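Local coordinates for protein MDM10 isoform 1 (Saccharomyces cerevisiae, PDB 7BTX) that belongs to the ERMES complex that tethers the endoplasmic reticulum to mitochondria and takes part in late assembly steps of the TOM translocase, at residues S140-R145 with I157-S162; L194-F199 with G207-H212. All blocks are in the same frame, centred on the assembly; numbering follows the deposited sequence.

Interaction 1. Residues S140-R145 with I157-S162; sequences SLYYGR and IIKRLS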
ATOM      1  N   SER D 140      24.308  -7.317 -35.089  1.00 43.81           N
ATOM      2  CA  SER D 140      24.369  -7.185 -33.643  1.00 43.81           C
ATOM      3  C   SER D 140      23.039  -6.659 -33.142  1.00 43.81           C
ATOM      4  O   SER D 140      22.275  -6.048 -33.888  1.00 43.81           O
ATOM      5  CB  SER D 140      25.500  -6.259 -33.195  1.00 43.81           C
ATOM      6  OG  SER D 140      26.766  -6.790 -33.536  1.00 43.81           O
ATOM      7  N   LEU D 141      22.765  -6.914 -31.868  1.00 36.41           N
ATOM      8  CA  LEU D 141      21.586  -6.385 -31.199  1.00 36.41           C
ATOM      9  C   LEU D 141      22.001  -5.889 -29.832  1.00 36.41           C
ATOM     10  O   LEU D 141      22.705  -6.592 -29.106  1.00 36.41           O
ATOM     11  CB  LEU D 141      20.478  -7.434 -31.083  1.00 36.41           C
ATOM     12  CG  LEU D 141      19.143  -7.007 -30.469  1.00 36.41           C
ATOM     13  CD1 LEU D 141      18.034  -7.650 -31.206  1.00 36.41           C
ATOM     14  CD2 LEU D 141      19.031  -7.436 -29.024  1.00 36.41           C
ATOM     15  N   TYR D 142      21.570  -4.687 -29.488  1.00 34.53           N
ATOM     16  CA  TYR D 142      21.754  -4.138 -28.159  1.00 34.53           C
ATOM     17  C   TYR D 142      20.394  -3.805 -27.574  1.00 34.53           C
ATOM     18  O   TYR D 142      19.581  -3.129 -28.201  1.00 34.53           O
ATOM     19  CB  TYR D 142      22.637  -2.894 -28.192  1.00 34.53           C
ATOM     20  CG  TYR D 142      24.015  -3.165 -28.730  1.00 34.53           C
ATOM     21  CD1 TYR D 142      24.297  -3.011 -30.079  1.00 34.53           C
ATOM     22  CD2 TYR D 142      25.028  -3.590 -27.892  1.00 34.53           C
ATOM     23  CE1 TYR D 142      25.548  -3.271 -30.572  1.00 34.53           C
ATOM     24  CE2 TYR D 142      26.282  -3.846 -28.376  1.00 34.53           C
ATOM     25  CZ  TYR D 142      26.535  -3.686 -29.714  1.00 34.53           C
ATOM     26  OH  TYR D 142      27.791  -3.944 -30.195  1.00 34.53           O
ATOM     27  N   TYR D 143      20.147  -4.307 -26.373  1.00 33.07           N
ATOM     28  CA  TYR D 143      18.846  -4.138 -25.747  1.00 33.07           C
ATOM     29  C   TYR D 143      19.072  -3.887 -24.272  1.00 33.07           C
ATOM     30  O   TYR D 143      19.892  -4.564 -23.654  1.00 33.07           O
ATOM     31  CB  TYR D 143      17.968  -5.367 -25.963  1.00 33.07           C
ATOM     32  CG  TYR D 143      16.721  -5.404 -25.115  1.00 33.07           C
ATOM     33  CD1 TYR D 143      15.607  -4.650 -25.453  1.00 33.07           C
ATOM     34  CD2 TYR D 143      16.651  -6.205 -23.985  1.00 33.07           C
ATOM     35  CE1 TYR D 143      14.471  -4.681 -24.686  1.00 33.07           C
ATOM     36  CE2 TYR D 143      15.524  -6.236 -23.211  1.00 33.07           C
ATOM     37  CZ  TYR D 143      14.439  -5.477 -23.568  1.00 33.07           C
ATOM     38  OH  TYR D 143      13.314  -5.525 -22.792  1.00 33.07           O
ATOM     39  N   GLY D 144      18.359  -2.916 -23.715  1.00 30.65           N
ATOM     40  CA  GLY D 144      18.378  -2.682 -22.292  1.00 30.65           C
ATOM     41  C   GLY D 144      17.027  -2.162 -21.852  1.00 30.65           C
ATOM     42  O   GLY D 144      16.284  -1.585 -22.634  1.00 30.65           O
ATOM     43  N   ARG D 145      16.718  -2.381 -20.582  1.00 34.60           N
ATOM     44  CA  ARG D 145      15.424  -1.971 -20.066  1.00 34.60           C
ATOM     45  C   ARG D 145      15.504  -1.745 -18.566  1.00 34.60           C
ATOM     46  O   ARG D 145      16.024  -2.588 -17.839  1.00 34.60           O
ATOM     47  CB  ARG D 145      14.366  -3.020 -20.377  1.00 34.60           C
ATOM     48  CG  ARG D 145      13.017  -2.696 -19.828  1.00 34.60           C
ATOM     49  CD  ARG D 145      12.106  -3.854 -19.999  1.00 34.60           C
ATOM     50  NE  ARG D 145      11.217  -3.682 -21.131  1.00 34.60           N
ATOM     51  CZ  ARG D 145      10.134  -4.416 -21.326  1.00 34.60           C
ATOM     52  NH1 ARG D 145       9.814  -5.359 -20.460  1.00 34.60           N
ATOM     53  NH2 ARG D 145       9.370  -4.200 -22.380  1.00 34.60           N
ATOM     54  N   ILE D 157      22.889  -8.383 -25.163  1.00 35.30           N
ATOM     55  CA  ILE D 157      23.712  -8.104 -26.330  1.00 35.30           C
ATOM     56  C   ILE D 157      23.816  -9.388 -27.127  1.00 35.30           C
ATOM     57  O   ILE D 157      24.143 -10.437 -26.570  1.00 35.30           O
ATOM     58  CB  ILE D 157      25.110  -7.596 -25.935  1.00 35.30           C
ATOM     59  CG1 ILE D 157      25.007  -6.390 -25.008  1.00 35.30           C
ATOM     60  CG2 ILE D 157      25.917  -7.242 -27.157  1.00 35.30           C
ATOM     61  CD1 ILE D 157      26.265  -6.115 -24.256  1.00 35.30           C
ATOM     62  N   ILE D 158      23.524  -9.318 -28.417  1.00 38.63           N
ATOM     63  CA  ILE D 158      23.678 -10.447 -29.323  1.00 38.63           C
ATOM     64  C   ILE D 158      24.709 -10.032 -30.357  1.00 38.63           C
ATOM     65  O   ILE D 158      24.641  -8.923 -30.892  1.00 38.63           O
ATOM     66  CB  ILE D 158      22.361 -10.840 -29.998  1.00 38.63           C
ATOM     67  CG1 ILE D 158      21.250 -11.002 -28.975  1.00 38.63           C
ATOM     68  CG2 ILE D 158      22.518 -12.128 -30.753  1.00 38.63           C
ATOM     69  CD1 ILE D 158      19.904 -11.115 -29.608  1.00 38.63           C
ATOM     70  N   LYS D 159      25.673 -10.902 -30.625  1.00 43.51           N
ATOM     71  CA  LYS D 159      26.681 -10.680 -31.650  1.00 43.51           C
ATOM     72  C   LYS D 159      26.737 -11.921 -32.523  1.00 43.51           C
ATOM     73  O   LYS D 159      27.066 -13.002 -32.031  1.00 43.51           O
ATOM     74  CB  LYS D 159      28.055 -10.423 -31.032  1.00 43.51           C
ATOM     75  CG  LYS D 159      28.128  -9.316 -30.003  1.00 43.51           C
ATOM     76  CD  LYS D 159      27.973  -7.966 -30.647  1.00 43.51           C
ATOM     77  CE  LYS D 159      29.194  -7.608 -31.458  1.00 43.51           C
ATOM     78  NZ  LYS D 159      29.002  -6.306 -32.144  1.00 43.51           N
ATOM     79  N   ARG D 160      26.427 -11.781 -33.810  1.00 50.12           N
ATOM     80  CA  ARG D 160      26.612 -12.909 -34.721  1.00 50.12           C
ATOM     81  C   ARG D 160      28.006 -12.808 -35.334  1.00 50.12           C
ATOM     82  O   ARG D 160      28.259 -12.070 -36.287  1.00 50.12           O
ATOM     83  CB  ARG D 160      25.530 -12.963 -35.786  1.00 50.12           C
ATOM     84  CG  ARG D 160      25.616 -14.259 -36.563  1.00 50.12           C
ATOM     85  CD  ARG D 160      24.394 -14.542 -37.381  1.00 50.12           C
ATOM     86  NE  ARG D 160      24.540 -15.790 -38.118  1.00 50.12           N
ATOM     87  CZ  ARG D 160      23.658 -16.237 -39.001  1.00 50.12           C
ATOM     88  NH1 ARG D 160      23.867 -17.380 -39.634  1.00 50.12           N
ATOM     89  NH2 ARG D 160      22.568 -15.535 -39.260  1.00 50.12           N
ATOM     90  N   LEU D 161      28.921 -13.592 -34.772  1.00 49.65           N
ATOM     91  CA  LEU D 161      30.349 -13.458 -35.024  1.00 49.65           C
ATOM     92  C   LEU D 161      30.802 -14.091 -36.333  1.00 49.65           C
ATOM     93  O   LEU D 161      31.913 -13.821 -36.798  1.00 49.65           O
ATOM     94  CB  LEU D 161      31.122 -14.080 -33.867  1.00 49.65           C
ATOM     95  CG  LEU D 161      30.773 -13.517 -32.497  1.00 49.65           C
ATOM     96  CD1 LEU D 161      31.479 -14.298 -31.419  1.00 49.65           C
ATOM     97  CD2 LEU D 161      31.162 -12.062 -32.437  1.00 49.65           C
ATOM     98  N   SER D 162      29.954 -14.918 -36.933  1.00 53.38           N
ATOM     99  CA  SER D 162      30.292 -15.785 -38.056  1.00 53.38           C
ATOM    100  C   SER D 162      28.966 -16.327 -38.576  1.00 53.38           C
ATOM    101  O   SER D 162      27.973 -16.268 -37.842  1.00 53.38           O
ATOM    102  CB  SER D 162      31.247 -16.890 -37.581  1.00 53.38           C
ATOM    103  OG  SER D 162      31.649 -17.791 -38.591  1.00 53.38           O
TER
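The ammonium group of K159 is held by two hydroxyls of the facing strand: NZ donates to S140 OG at 2.7 Å and, more loosely, to Y142 OH at 3.3 Å. The lysine reaches both because its chain is bent, not extended, at the bonds placing CD and CE (chi2 and chi3 both -71°). Serine suits its place opposite K159 because its short side chain puts a hydroxyl close to the strand, whereas Y142, two residues along on the same face, is long enough to carry its hydroxyl back to NZ. That ring also packs obliquely against I157, Y142 CE2 lying 3.6 Å from I157 CG2, so one tyrosine serves a polar and an apolar neighbour. On the other face, L141 and I158 run side by side, L141 CD2 meeting I158 CD1 at 3.8 Å, and both reach F12 of helix 5-16. Branched aliphatic chains suit this buried seam. In the backbone, L141 N to I158 O and I158 N to L141 O, each 2.9 Å, make them a hydrogen-bonded antiparallel pair. Here an antiparallel hairpin, 140-147 with 152-162, forms part of the wall of a mitochondrial outer-membrane beta-barrel, with the N-terminal helix packed against the inner face.

Interaction 2. Residues L194-F199 with G207-H212; sequences LQEWIF and GYRVLH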
ATOM      1  N   LEU D 194      23.232 -27.862 -33.316  1.00 55.70           N
ATOM      2  CA  LEU D 194      23.180 -26.513 -32.770  1.00 55.70           C
ATOM      3  C   LEU D 194      23.768 -26.559 -31.358  1.00 55.70           C
ATOM      4  O   LEU D 194      23.071 -26.365 -30.370  1.00 55.70           O
ATOM      5  CB  LEU D 194      21.774 -25.915 -32.811  1.00 55.70           C
ATOM      6  CG  LEU D 194      21.681 -24.375 -32.834  1.00 55.70           C
ATOM      7  CD1 LEU D 194      20.459 -23.931 -33.619  1.00 55.70           C
ATOM      8  CD2 LEU D 194      21.662 -23.701 -31.471  1.00 55.70           C
ATOM      9  N   GLN D 195      25.027 -26.985 -31.253  1.00 51.18           N
ATOM     10  CA  GLN D 195      25.737 -26.975 -29.978  1.00 51.18           C
ATOM     11  C   GLN D 195      25.770 -25.583 -29.363  1.00 51.18           C
ATOM     12  O   GLN D 195      25.745 -24.575 -30.068  1.00 51.18           O
ATOM     13  CB  GLN D 195      27.168 -27.472 -30.163  1.00 51.18           C
ATOM     14  CG  GLN D 195      27.293 -28.773 -30.903  1.00 51.18           C
ATOM     15  CD  GLN D 195      28.702 -29.025 -31.370  1.00 51.18           C
ATOM     16  OE1 GLN D 195      29.530 -28.121 -31.384  1.00 51.18           O
ATOM     17  NE2 GLN D 195      28.986 -30.260 -31.751  1.00 51.18           N
ATOM     18  N   GLU D 196      25.832 -25.532 -28.038  1.00 47.02           N
ATOM     19  CA  GLU D 196      25.719 -24.274 -27.319  1.00 47.02           C
ATOM     20  C   GLU D 196      26.436 -24.394 -25.990  1.00 47.02           C
ATOM     21  O   GLU D 196      26.285 -25.397 -25.300  1.00 47.02           O
ATOM     22  CB  GLU D 196      24.255 -23.913 -27.089  1.00 47.02           C
ATOM     23  CG  GLU D 196      24.045 -22.570 -26.449  1.00 47.02           C
ATOM     24  CD  GLU D 196      22.603 -22.144 -26.478  1.00 47.02           C
ATOM     25  OE1 GLU D 196      21.749 -22.966 -26.868  1.00 47.02           O
ATOM     26  OE2 GLU D 196      22.321 -20.986 -26.113  1.00 47.02           O
ATOM     27  N   TRP D 197      27.205 -23.364 -25.626  1.00 45.84           N
ATOM     28  CA  TRP D 197      28.001 -23.356 -24.394  1.00 45.84           C
ATOM     29  C   TRP D 197      27.519 -22.210 -23.519  1.00 45.84           C
ATOM     30  O   TRP D 197      27.805 -21.045 -23.785  1.00 45.84           O
ATOM     31  CB  TRP D 197      29.474 -23.233 -24.701  1.00 45.84           C
ATOM     32  CG  TRP D 197      30.057 -24.456 -25.280  1.00 45.84           C
ATOM     33  CD1 TRP D 197      30.684 -25.459 -24.612  1.00 45.84           C
ATOM     34  CD2 TRP D 197      30.069 -24.819 -26.660  1.00 45.84           C
ATOM     35  NE1 TRP D 197      31.089 -26.427 -25.492  1.00 45.84           N
ATOM     36  CE2 TRP D 197      30.722 -26.056 -26.757  1.00 45.84           C
ATOM     37  CE3 TRP D 197      29.589 -24.217 -27.823  1.00 45.84           C
ATOM     38  CZ2 TRP D 197      30.908 -26.701 -27.969  1.00 45.84           C
ATOM     39  CZ3 TRP D 197      29.774 -24.859 -29.023  1.00 45.84           C
ATOM     40  CH2 TRP D 197      30.426 -26.087 -29.089  1.00 45.84           C
ATOM     41  N   ILE D 198      26.795 -22.542 -22.466  1.00 47.41           N
ATOM     42  CA  ILE D 198      26.210 -21.532 -21.597  1.00 47.41           C
ATOM     43  C   ILE D 198      27.041 -21.422 -20.329  1.00 47.41           C
ATOM     44  O   ILE D 198      27.314 -22.424 -19.664  1.00 47.41           O
ATOM     45  CB  ILE D 198      24.751 -21.881 -21.271  1.00 47.41           C
ATOM     46  CG1 ILE D 198      23.944 -22.046 -22.551  1.00 47.41           C
ATOM     47  CG2 ILE D 198      24.132 -20.816 -20.398  1.00 47.41           C
ATOM     48  CD1 ILE D 198      23.582 -23.462 -22.873  1.00 47.41           C
ATOM     49  N   PHE D 199      27.450 -20.208 -19.994  1.00 49.78           N
ATOM     50  CA  PHE D 199      28.043 -19.909 -18.701  1.00 49.78           C
ATOM     51  C   PHE D 199      27.172 -18.868 -18.025  1.00 49.78           C
ATOM     52  O   PHE D 199      26.714 -17.929 -18.676  1.00 49.78           O
ATOM     53  CB  PHE D 199      29.475 -19.395 -18.839  1.00 49.78           C
ATOM     54  CG  PHE D 199      30.071 -18.918 -17.547  1.00 49.78           C
ATOM     55  CD1 PHE D 199      30.455 -19.824 -16.576  1.00 49.78           C
ATOM     56  CD2 PHE D 199      30.248 -17.568 -17.303  1.00 49.78           C
ATOM     57  CE1 PHE D 199      31.000 -19.394 -15.385  1.00 49.78           C
ATOM     58  CE2 PHE D 199      30.796 -17.131 -16.115  1.00 49.78           C
ATOM     59  CZ  PHE D 199      31.173 -18.046 -15.157  1.00 49.78           C
ATOM     60  N   GLY D 207      27.485 -24.813 -18.658  1.00 48.60           N
ATOM     61  CA  GLY D 207      26.547 -25.741 -19.250  1.00 48.60           C
ATOM     62  C   GLY D 207      26.863 -26.015 -20.699  1.00 48.60           C
ATOM     63  O   GLY D 207      27.810 -25.471 -21.267  1.00 48.60           O
ATOM     64  N   TYR D 208      26.043 -26.872 -21.292  1.00 48.32           N
ATOM     65  CA  TYR D 208      26.248 -27.317 -22.658  1.00 48.32           C
ATOM     66  C   TYR D 208      24.930 -27.862 -23.178  1.00 48.32           C
ATOM     67  O   TYR D 208      24.196 -28.507 -22.437  1.00 48.32           O
ATOM     68  CB  TYR D 208      27.343 -28.387 -22.737  1.00 48.32           C
ATOM     69  CG  TYR D 208      27.585 -28.930 -24.120  1.00 48.32           C
ATOM     70  CD1 TYR D 208      28.136 -28.138 -25.106  1.00 48.32           C
ATOM     71  CD2 TYR D 208      27.267 -30.240 -24.438  1.00 48.32           C
ATOM     72  CE1 TYR D 208      28.358 -28.627 -26.372  1.00 48.32           C
ATOM     73  CE2 TYR D 208      27.486 -30.738 -25.704  1.00 48.32           C
ATOM     74  CZ  TYR D 208      28.033 -29.923 -26.663  1.00 48.32           C
ATOM     75  OH  TYR D 208      28.260 -30.401 -27.926  1.00 48.32           O
ATOM     76  N   ARG D 209      24.625 -27.578 -24.438  1.00 51.68           N
ATOM     77  CA  ARG D 209      23.458 -28.140 -25.096  1.00 51.68           C
ATOM     78  C   ARG D 209      23.887 -28.637 -26.459  1.00 51.68           C
ATOM     79  O   ARG D 209      24.873 -28.157 -27.016  1.00 51.68           O
ATOM     80  CB  ARG D 209      22.325 -27.129 -25.288  1.00 51.68           C
ATOM     81  CG  ARG D 209      21.669 -26.600 -24.040  1.00 51.68           C
ATOM     82  CD  ARG D 209      20.519 -25.702 -24.450  1.00 51.68           C
ATOM     83  NE  ARG D 209      20.207 -24.686 -23.455  1.00 51.68           N
ATOM     84  CZ  ARG D 209      19.838 -23.446 -23.755  1.00 51.68           C
ATOM     85  NH1 ARG D 209      19.570 -22.579 -22.792  1.00 51.68           N
ATOM     86  NH2 ARG D 209      19.747 -23.075 -25.021  1.00 51.68           N
ATOM     87  N   VAL D 210      23.135 -29.587 -26.997  1.00 51.46           N
ATOM     88  CA  VAL D 210      23.366 -30.087 -28.346  1.00 51.46           C
ATOM     89  C   VAL D 210      22.046 -30.651 -28.840  1.00 51.46           C
ATOM     90  O   VAL D 210      21.238 -31.137 -28.047  1.00 51.46           O
ATOM     91  CB  VAL D 210      24.517 -31.120 -28.380  1.00 51.46           C
ATOM     92  CG1 VAL D 210      24.202 -32.351 -27.552  1.00 51.46           C
ATOM     93  CG2 VAL D 210      24.902 -31.494 -29.808  1.00 51.46           C
ATOM     94  N   LEU D 211      21.772 -30.514 -30.129  1.00 56.76           N
ATOM     95  CA  LEU D 211      20.576 -31.075 -30.736  1.00 56.76           C
ATOM     96  C   LEU D 211      20.957 -31.606 -32.107  1.00 56.76           C
ATOM     97  O   LEU D 211      21.016 -30.846 -33.076  1.00 56.76           O
ATOM     98  CB  LEU D 211      19.467 -30.029 -30.821  1.00 56.76           C
ATOM     99  CG  LEU D 211      18.055 -30.456 -31.225  1.00 56.76           C
ATOM    100  CD1 LEU D 211      17.054 -29.670 -30.430  1.00 56.76           C
ATOM    101  CD2 LEU D 211      17.796 -30.210 -32.696  1.00 56.76           C
ATOM    102  N   HIS D 212      21.223 -32.903 -32.182  1.00 61.56           N
ATOM    103  CA  HIS D 212      21.716 -33.526 -33.404  1.00 61.56           C
ATOM    104  C   HIS D 212      20.521 -33.965 -34.235  1.00 61.56           C
ATOM    105  O   HIS D 212      19.884 -34.977 -33.956  1.00 61.56           O
ATOM    106  CB  HIS D 212      22.637 -34.694 -33.086  1.00 61.56           C
ATOM    107  CG  HIS D 212      23.416 -35.179 -34.265  1.00 61.56           C
ATOM    108  ND1 HIS D 212      24.781 -35.030 -34.365  1.00 61.56           N
ATOM    109  CD2 HIS D 212      23.024 -35.811 -35.395  1.00 61.56           C
ATOM    110  CE1 HIS D 212      25.196 -35.547 -35.507  1.00 61.56           C
ATOM    111  NE2 HIS D 212      24.148 -36.029 -36.151  1.00 61.56           N
TER
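Backbone bonding between these antiparallel segments centres on E196 and R209. R209 N gives a bond of 2.9 Å to E196 O, and E196 N returns one of 3.0 Å to R209 O; I198 N to G207 O is weak. The same pair carries the ionic contact: the extended glutamate brings E196 OE1 to 2.7 Å from R209 NH2, with carboxylate and guanidinium planes 79° apart. Long chains running side by side let these opposite charges meet in a buried setting, where each probably offsets the other. Apolar packing adds to this: I198 CD1 sits over one guanidinium face, toward its rim, 3.6 Å from R209 NE. Aromatic contact lies on the other side of the strands, where Y208 CE1 rests over one face of the W197 indole, 3.5 Å from W197 CE2. The rings meet obliquely; two broad, flat side chains can touch through several atoms. Q195 CG continues this surface, lying 3.5 Å from Y208 OH and 3.8 Å from V210 CG2. Strand 179-189 flanks 194-199 and strand 230-240 flanks 209-211; E196 touches Y185 and Q187, while R209 reaches W238 and Y24, the latter in a loop following helix 5-16.

From the N terminus, the chain passes through helix 5-16 and the first strands before interaction 1 closes the hairpin between 140-147 and 152-162 across a short turn. Strands 165-174 and 179-189 follow, each antiparallel to the last, until 194-199 opens interaction 2, which closes the loop before 209-211. The two contacts are in series, neither nested nor crossed, with centres 19 Å apart and nearest atoms about 10 Å apart. Interaction 1 lies within the sheet that runs from 491-492 to 194-199. Interaction 2 sits at that sheet's far edge and joins it to the sheet beginning at 209-211, thereby continuing the barrel wall from one to the other.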